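Local coordinates for protein major allergen Alt a 1 (PDB 3V0R) that may bind plant thaumatin-like proteins and inhibit their beta-glucanase activity, as a secreted, disulfide-linked fungal homodimer, at residues L83-V88 / T93-A98. Sequence-based numbering, arbitrary orientation.
With 8AC (8-aminooctanoic acid), chain L; 0FU (2,5,6-triaminopyrimidin-4-ol), chain J.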
loop_
_atom_site.group_PDB
_atom_site.type_symbol
_atom_site.label_atom_id
_atom_site.label_comp_id
_atom_site.label_asym_id
_atom_site.label_seq_id
_atom_site.Cartn_x
_atom_site.Cartn_y
_atom_site.Cartn_z
ATOM N N LEU A 83 17.697 14.592 2.166
ATOM C CA LEU A 83 17.585 14.952 3.572
ATOM C C LEU A 83 16.482 14.093 4.196
ATOM O O LEU A 83 15.424 13.938 3.641
ATOM C CB LEU A 83 17.178 16.425 3.662
ATOM C CG LEU A 83 16.797 16.985 5.007
ATOM C CD1 LEU A 83 17.933 16.910 5.973
ATOM C CD2 LEU A 83 16.305 18.466 4.928
ATOM N N LEU A 84 16.806 13.450 5.307
ATOM C CA LEU A 84 15.842 12.662 6.098
ATOM C C LEU A 84 15.594 13.334 7.424
ATOM O O LEU A 84 16.492 13.957 7.966
ATOM C CB LEU A 84 16.400 11.264 6.349
ATOM C CG LEU A 84 16.691 10.373 5.157
ATOM C CD1 LEU A 84 17.461 9.100 5.580
ATOM C CD2 LEU A 84 15.337 9.977 4.509
ATOM N N LYS A 85 14.408 13.157 7.991
ATOM C CA LYS A 85 14.086 13.641 9.276
ATOM C C LYS A 85 13.280 12.628 10.049
ATOM O O LYS A 85 12.340 12.038 9.512
ATOM C CB LYS A 85 13.285 14.909 9.134
ATOM C CG LYS A 85 12.800 15.471 10.430
ATOM C CD LYS A 85 12.012 16.760 10.271
ATOM C CE LYS A 85 10.656 16.523 9.639
ATOM N NZ LYS A 85 9.808 17.769 9.638
ATOM N N GLN A 86 13.635 12.430 11.305
ATOM C CA GLN A 86 12.952 11.503 12.205
ATOM C C GLN A 86 12.685 12.252 13.544
ATOM O O GLN A 86 13.628 12.590 14.286
ATOM C CB GLN A 86 13.909 10.302 12.487
ATOM C CG GLN A 86 13.254 9.130 13.260
ATOM C CD GLN A 86 14.208 8.086 13.769
ATOM O OE1 GLN A 86 15.441 8.178 13.626
ATOM N NE2 GLN A 86 13.656 7.084 14.436
ATOM N N LYS A 87 11.433 12.488 13.850
ATOM C CA LYS A 87 11.103 13.089 15.113
ATOM C C LYS A 87 10.804 12.004 16.171
ATOM O O LYS A 87 9.686 11.414 16.200
ATOM C CB LYS A 87 9.889 13.995 14.937
ATOM C CG LYS A 87 9.513 14.721 16.214
ATOM C CD LYS A 87 8.463 15.800 15.986
ATOM C CE LYS A 87 8.215 16.588 17.260
ATOM N NZ LYS A 87 7.277 17.719 16.997
ATOM N N VAL A 88 11.774 11.786 17.045
ATOM C CA VAL A 88 11.758 10.703 18.034
ATOM C C VAL A 88 10.902 11.060 19.263
ATOM O O VAL A 88 10.299 10.208 19.888
ATOM C CB VAL A 88 13.238 10.423 18.474
ATOM C CG1 VAL A 88 13.316 9.426 19.632
ATOM C CG2 VAL A 88 13.995 9.888 17.270
ATOM N N THR A 93 14.766 15.447 17.484
ATOM C CA THR A 93 14.598 15.208 16.079
ATOM C C THR A 93 15.962 14.936 15.500
ATOM O O THR A 93 16.920 15.657 15.815
ATOM C CB THR A 93 13.984 16.457 15.382
ATOM O OG1 THR A 93 12.619 16.623 15.811
ATOM C CG2 THR A 93 13.972 16.305 13.867
ATOM N N TYR A 94 16.078 13.910 14.657
ATOM C CA TYR A 94 17.316 13.631 13.929
ATOM C C TYR A 94 17.152 14.053 12.516
ATOM O O TYR A 94 16.052 13.976 11.980
ATOM C CB TYR A 94 17.629 12.145 13.913
ATOM C CG TYR A 94 17.794 11.471 15.232
ATOM C CD1 TYR A 94 18.401 12.113 16.276
ATOM C CD2 TYR A 94 17.398 10.155 15.417
ATOM C CE1 TYR A 94 18.521 11.489 17.526
ATOM C CE2 TYR A 94 17.542 9.510 16.673
ATOM C CZ TYR A 94 18.113 10.188 17.688
ATOM O OH TYR A 94 18.290 9.589 18.920
ATOM N N VAL A 95 18.228 14.533 11.892
ATOM C CA VAL A 95 18.299 14.776 10.474
ATOM C C VAL A 95 19.510 14.112 9.911
ATOM O O VAL A 95 20.406 13.704 10.667
ATOM C CB VAL A 95 18.266 16.259 10.057
ATOM C CG1 VAL A 95 16.980 16.928 10.487
ATOM C CG2 VAL A 95 19.473 17.016 10.637
ATOM N N ALA A 96 19.533 13.871 8.589
ATOM C CA ALA A 96 20.653 13.234 7.981
ATOM C C ALA A 96 20.701 13.596 6.512
ATOM O O ALA A 96 19.631 13.756 5.893
ATOM C CB ALA A 96 20.605 11.683 8.094
ATOM N N THR A 97 21.901 13.641 5.941
ATOM C CA THR A 97 21.996 13.986 4.534
ATOM C C THR A 97 22.918 13.094 3.777
ATOM O O THR A 97 23.829 12.508 4.322
ATOM C CB THR A 97 22.452 15.482 4.289
ATOM O OG1 THR A 97 23.814 15.664 4.722
ATOM C CG2 THR A 97 21.506 16.521 4.952
ATOM N N ALA A 98 22.710 13.068 2.447
ATOM C CA ALA A 98 23.622 12.401 1.532
ATOM C C ALA A 98 23.449 12.844 0.115
ATOM O O ALA A 98 22.468 13.481 -0.219
ATOM C CB ALA A 98 23.391 10.858 1.604
HETATM N NAA 8AC L . 21.370 1.729 22.672
HETATM O OAB 8AC L . 17.293 6.623 14.696
HETATM O OAC 8AC L . 15.857 5.037 14.718
HETATM C CAD 8AC L . 20.320 1.857 21.651
HETATM C CAE 8AC L . 20.947 2.371 20.374
HETATM C CAF 8AC L . 20.154 1.970 19.146
HETATM C CAG 8AC L . 19.354 3.198 18.690
HETATM C CAH 8AC L . 19.194 3.237 17.214
HETATM C CAI 8AC L . 18.110 4.292 16.847
HETATM C CAJ 8AC L . 18.167 4.590 15.366
HETATM C CAK 8AC L . 16.986 5.474 14.913
HETATM C C4 0FU J . 16.216 4.215 20.546
HETATM N N3 0FU J . 17.046 4.256 21.622
HETATM C C2 0FU J . 17.783 5.360 21.925
HETATM N NAA 0FU J . 18.583 5.336 23.002
HETATM N N1 0FU J . 17.722 6.478 21.169
HETATM C C6 0FU J . 16.906 6.491 20.076
HETATM N NAB 0FU J . 16.836 7.569 19.330
HETATM C C5 0FU J . 16.123 5.354 19.728
HETATM N NAC 0FU J . 15.292 5.324 18.653
HETATM O O4 0FU J . 15.465 3.107 20.209
#
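At the Tyr94 ring the traffic is along the edge: Gln86 OE1 lies in the ring plane, 3.3 Å from Tyr94 CD2, with the carboxyl group of 8-aminooctanoic acid and an amino group of the triaminopyrimidinol further round the same rim. Val88 comes in obliquely, its CG2 3.6 Å from Tyr94 CE2. The Gln86 amide runs beside the phenol, pointing the same way, its plane turned 70° from the ring. With CG anti to the backbone N (chi1 -172°) and the chain extended beyond it, Gln86 brings both amide atoms to the carboxyl group of 8-aminooctanoic acid: NE2 donates to OAC at 3.0 Å, while OE1 lies only 2.6 Å from OAB. At the far end of the ring, NAB of the triaminopyrimidinol sits 2.5 Å from Tyr94 OH, placed to donate to it, though that is shorter than an ordinary N-H...O bond and the exact length is doubtful.

Behind these groups, strands 81-87 and 93-106 form an antiparallel hairpin of the barrel. Gln86 and Tyr94 are a hydrogen-bonded pair, with Tyr94 N to Gln86 O at 2.8 Å; Leu84 and Ala96 form the next such pair, and there the bond from Ala96 N to Leu84 O is bent, 140° at the hydrogen. Leu84 and Ala96 share the buried face with the pocket residues, Ala96 packing against Ile124 and Leu126. The other face carries Lys85, whose CG touches Thr93 CG2 at 3.7 Å before the chain bends away to a cation-pi contact with Trp62.

Two oxygens as close as Gln86 OE1 and OAB suggest that the bound acid probably keeps a proton and points it at the Gln86 carbonyl oxygen. Gln86 would then act as donor and acceptor at once, a two-point grip on the acid, while the strand pairing at Gln86 and Tyr94 sets both pocket groups side by side.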